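Local coordinates for protein CDP-glucose 4,6-dehydratase (PDB 1WVG) that catalyses the NAD+-dependent conversion of CDP-D-glucose to CDP-4-dehydro-6-deoxy-D-glucose and water, an early step toward CDP-3,6-dideoxy-D-mannose for the lipopolysaccharide O antigen, at residues I223-S228 with P297-Y302. Residues are numbered along the deposited sequence; the frame is centred on the assembly and turned at random.
Sequences IRNPYS and PHEAHY. With CXY (cytidine-5'-diphospho-beta-D-xylose), chain D.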
loop_
_atom_site.group_PDB
_atom_site.type_symbol
_atom_site.label_atom_id
_atom_site.label_comp_id
_atom_site.label_asym_id
_atom_site.label_seq_id
_atom_site.Cartn_x
_atom_site.Cartn_y
_atom_site.Cartn_z
ATOM N N ILE A 223 -21.509 22.937 20.181
ATOM C CA ILE A 223 -20.374 22.230 19.563
ATOM C C ILE A 223 -20.149 20.809 20.061
ATOM O O ILE A 223 -19.877 20.561 21.251
ATOM C CB ILE A 223 -19.096 23.019 19.741
ATOM C CG1 ILE A 223 -19.327 24.387 19.136
ATOM C CG2 ILE A 223 -17.948 22.317 19.032
ATOM C CD1 ILE A 223 -19.568 24.337 17.630
ATOM N N ARG A 224 -20.240 19.862 19.120
ATOM C CA ARG A 224 -20.046 18.489 19.497
ATOM C C ARG A 224 -18.634 17.944 19.404
ATOM O O ARG A 224 -18.297 17.087 20.226
ATOM C CB ARG A 224 -21.078 17.507 18.975
ATOM C CG ARG A 224 -21.676 17.824 17.618
ATOM C CD ARG A 224 -22.159 16.552 16.952
ATOM N NE ARG A 224 -22.418 16.681 15.521
ATOM C CZ ARG A 224 -23.267 17.563 15.013
ATOM N NH1 ARG A 224 -23.948 18.416 15.800
ATOM N NH2 ARG A 224 -23.414 17.591 13.687
ATOM N N ASN A 225 -17.827 18.418 18.428
ATOM C CA ASN A 225 -16.435 17.932 18.192
ATOM C C ASN A 225 -15.424 19.012 17.824
ATOM O O ASN A 225 -15.021 19.112 16.661
ATOM C CB ASN A 225 -16.481 16.987 16.980
ATOM C CG ASN A 225 -17.302 15.757 17.272
ATOM O OD1 ASN A 225 -16.941 14.976 18.153
ATOM N ND2 ASN A 225 -18.392 15.573 16.534
ATOM N N PRO A 226 -15.021 19.796 18.825
ATOM C CA PRO A 226 -14.136 20.942 18.737
ATOM C C PRO A 226 -12.795 20.715 18.094
ATOM O O PRO A 226 -12.203 21.634 17.513
ATOM C CB PRO A 226 -13.899 21.433 20.170
ATOM C CG PRO A 226 -14.609 20.461 21.082
ATOM C CD PRO A 226 -15.392 19.475 20.227
ATOM N N TYR A 227 -12.305 19.499 18.240
ATOM C CA TYR A 227 -11.018 19.210 17.658
ATOM C C TYR A 227 -11.090 18.466 16.325
ATOM O O TYR A 227 -10.099 17.936 15.818
ATOM C CB TYR A 227 -10.138 18.467 18.650
ATOM C CG TYR A 227 -10.218 19.065 20.017
ATOM C CD1 TYR A 227 -10.927 18.423 21.029
ATOM C CD2 TYR A 227 -9.572 20.265 20.304
ATOM C CE1 TYR A 227 -10.992 18.968 22.313
ATOM C CE2 TYR A 227 -9.632 20.818 21.585
ATOM C CZ TYR A 227 -10.343 20.171 22.596
ATOM O OH TYR A 227 -10.407 20.710 23.863
ATOM N N SER A 228 -12.261 18.375 15.739
ATOM C CA SER A 228 -12.241 17.694 14.489
ATOM C C SER A 228 -11.699 18.676 13.459
ATOM O O SER A 228 -11.749 19.911 13.629
ATOM C CB SER A 228 -13.615 17.175 14.118
ATOM O OG SER A 228 -13.926 16.088 14.961
ATOM N N PRO A 297 -22.990 9.434 17.859
ATOM C CA PRO A 297 -23.122 8.783 16.538
ATOM C C PRO A 297 -21.823 9.048 15.765
ATOM O O PRO A 297 -21.400 10.185 15.571
ATOM C CB PRO A 297 -24.359 9.400 15.879
ATOM C CG PRO A 297 -24.746 10.607 16.743
ATOM C CD PRO A 297 -23.817 10.665 17.961
ATOM N N HIS A 298 -21.133 7.990 15.400
ATOM C CA HIS A 298 -19.849 8.091 14.741
ATOM C C HIS A 298 -19.643 9.015 13.533
ATOM O O HIS A 298 -20.258 8.886 12.470
ATOM C CB HIS A 298 -19.145 6.725 14.609
ATOM C CG HIS A 298 -17.733 6.927 14.193
ATOM N ND1 HIS A 298 -17.404 7.081 12.852
ATOM C CD2 HIS A 298 -16.593 7.027 14.924
ATOM C CE1 HIS A 298 -16.090 7.239 12.786
ATOM N NE2 HIS A 298 -15.576 7.210 14.010
ATOM N N GLU A 299 -18.696 9.934 13.738
ATOM C CA GLU A 299 -18.241 10.891 12.755
ATOM C C GLU A 299 -16.715 10.877 12.763
ATOM O O GLU A 299 -16.106 10.684 13.810
ATOM C CB GLU A 299 -18.674 12.321 13.105
ATOM C CG GLU A 299 -20.104 12.725 12.689
ATOM C CD GLU A 299 -20.334 14.218 12.766
ATOM O OE1 GLU A 299 -19.977 15.022 11.907
ATOM O OE2 GLU A 299 -20.939 14.571 13.876
ATOM N N ALA A 300 -16.099 11.100 11.600
ATOM C CA ALA A 300 -14.643 11.124 11.474
ATOM C C ALA A 300 -14.041 12.313 12.175
ATOM O O ALA A 300 -14.555 13.415 12.107
ATOM C CB ALA A 300 -14.240 11.294 10.011
ATOM N N HIS A 301 -12.896 12.084 12.798
ATOM C CA HIS A 301 -12.203 13.180 13.445
ATOM C C HIS A 301 -11.391 14.006 12.431
ATOM O O HIS A 301 -11.488 15.230 12.319
ATOM C CB HIS A 301 -11.209 12.581 14.461
ATOM C CG HIS A 301 -11.954 11.776 15.460
ATOM N ND1 HIS A 301 -13.213 12.175 15.920
ATOM C CD2 HIS A 301 -11.631 10.602 16.074
ATOM C CE1 HIS A 301 -13.618 11.257 16.792
ATOM N NE2 HIS A 301 -12.693 10.302 16.908
ATOM N N TYR A 302 -10.526 13.315 11.690
ATOM C CA TYR A 302 -9.684 14.027 10.752
ATOM C C TYR A 302 -10.009 13.699 9.348
ATOM O O TYR A 302 -10.127 12.527 9.003
ATOM C CB TYR A 302 -8.208 13.648 10.855
ATOM C CG TYR A 302 -7.701 13.831 12.236
ATOM C CD1 TYR A 302 -7.076 12.762 12.871
ATOM C CD2 TYR A 302 -7.876 15.037 12.913
ATOM C CE1 TYR A 302 -6.598 12.887 14.174
ATOM C CE2 TYR A 302 -7.412 15.170 14.222
ATOM C CZ TYR A 302 -6.770 14.097 14.845
ATOM O OH TYR A 302 -6.311 14.210 16.128
HETATM O O1B CXY D . -18.224 16.871 7.514
HETATM P PB CXY D . -19.737 16.813 7.435
HETATM O O2B CXY D . -20.357 15.741 8.292
HETATM O "O1'" CXY D . -20.193 16.608 5.869
HETATM O O3A CXY D . -20.010 18.271 7.867
HETATM P PA CXY D . -20.674 18.905 9.233
HETATM O O1A CXY D . -20.725 20.371 8.985
HETATM O O2A CXY D . -21.986 18.288 9.522
HETATM O O5D CXY D . -19.615 18.458 10.336
HETATM C C5D CXY D . -18.367 19.163 10.394
HETATM C C4D CXY D . -17.701 18.849 11.711
HETATM O O4D CXY D . -18.218 19.775 12.698
HETATM C C3D CXY D . -17.864 17.436 12.272
HETATM O O3D CXY D . -16.707 16.908 13.015
HETATM C C2D CXY D . -19.075 17.701 13.185
HETATM O O2D CXY D . -19.122 16.683 14.189
HETATM C C1D CXY D . -18.679 19.031 13.785
HETATM N N1 CXY D . -19.796 19.761 14.393
HETATM C C6 CXY D . -20.880 20.147 13.622
HETATM C C5 CXY D . -21.893 20.819 14.111
HETATM C C4 CXY D . -21.947 21.175 15.487
HETATM N N3 CXY D . -20.817 20.772 16.218
HETATM C C2 CXY D . -19.728 20.064 15.739
HETATM N N4 CXY D . -22.864 21.771 16.041
HETATM O O2 CXY D . -18.776 19.720 16.449
HETATM C "C1'" CXY D . -20.292 17.823 5.146
HETATM C "C2'" CXY D . -21.498 17.679 4.250
HETATM C "C3'" CXY D . -21.214 16.506 3.331
HETATM C "C4'" CXY D . -19.951 16.768 2.511
HETATM C "C5'" CXY D . -18.782 17.050 3.445
HETATM O "O2'" CXY D . -22.695 17.390 5.004
HETATM O "O3'" CXY D . -22.298 16.362 2.395
HETATM O "O4'" CXY D . -19.675 15.652 1.667
HETATM O "O5'" CXY D . -19.101 18.111 4.351
HETATM O O HOH W 1 -22.179 16.149 11.319
HETATM O O HOH W 2 -16.039 14.917 14.205
#
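Ser228, at the end of a type I beta turn that begins at Asn225, brings its CA to 4.6 Å from the CA of His301, and from there the two loops diverge around the nucleotide. Arg224 and Glu299 join them on the nucleotide side. NE of Arg224 gives a nearly straight bond to OE2 of Glu299, 3.1 Å long, within a salt bridge. OE2 receives it on its syn lone pair and lies almost in the guanidinium plane, while the carboxylate is turned 46° from that plane. One face of the same guanidinium covers the cytosine, with C5 of the ligand 3.3 Å from the plane, toward its rim. The Arg224 chain is extended from CG to NE; CG touches N3 and C2. NH2 also bonds the carbonyl of Asp205, which helps fix the rotation of the group. These loops follow the paired parallel strands 221-223 and 289-291 and form part of the CDP-sugar pocket of this short-chain dehydrogenase/reductase. Backbone N of Arg224 reaches N3 of the cytosine, and that of Asn225 reaches its O2. Ribose O2D lies between the loops: ND2 of Asn225 donates to it over 2.7 Å, and O2D makes a weak bond to OE2 of Glu299. The Asn225 amide and the Glu299 carboxylate are nearly perpendicular, 83° apart. Water 1 links NH2 of Arg224 with OE1 of Glu299 and phosphate oxygen O2A. Water 2 donates to Ala300 O; its short approaches to Ser228 OG and O3D are doubtful. Beyond it, CB of Ser228 packs 3.4 Å from O of His301.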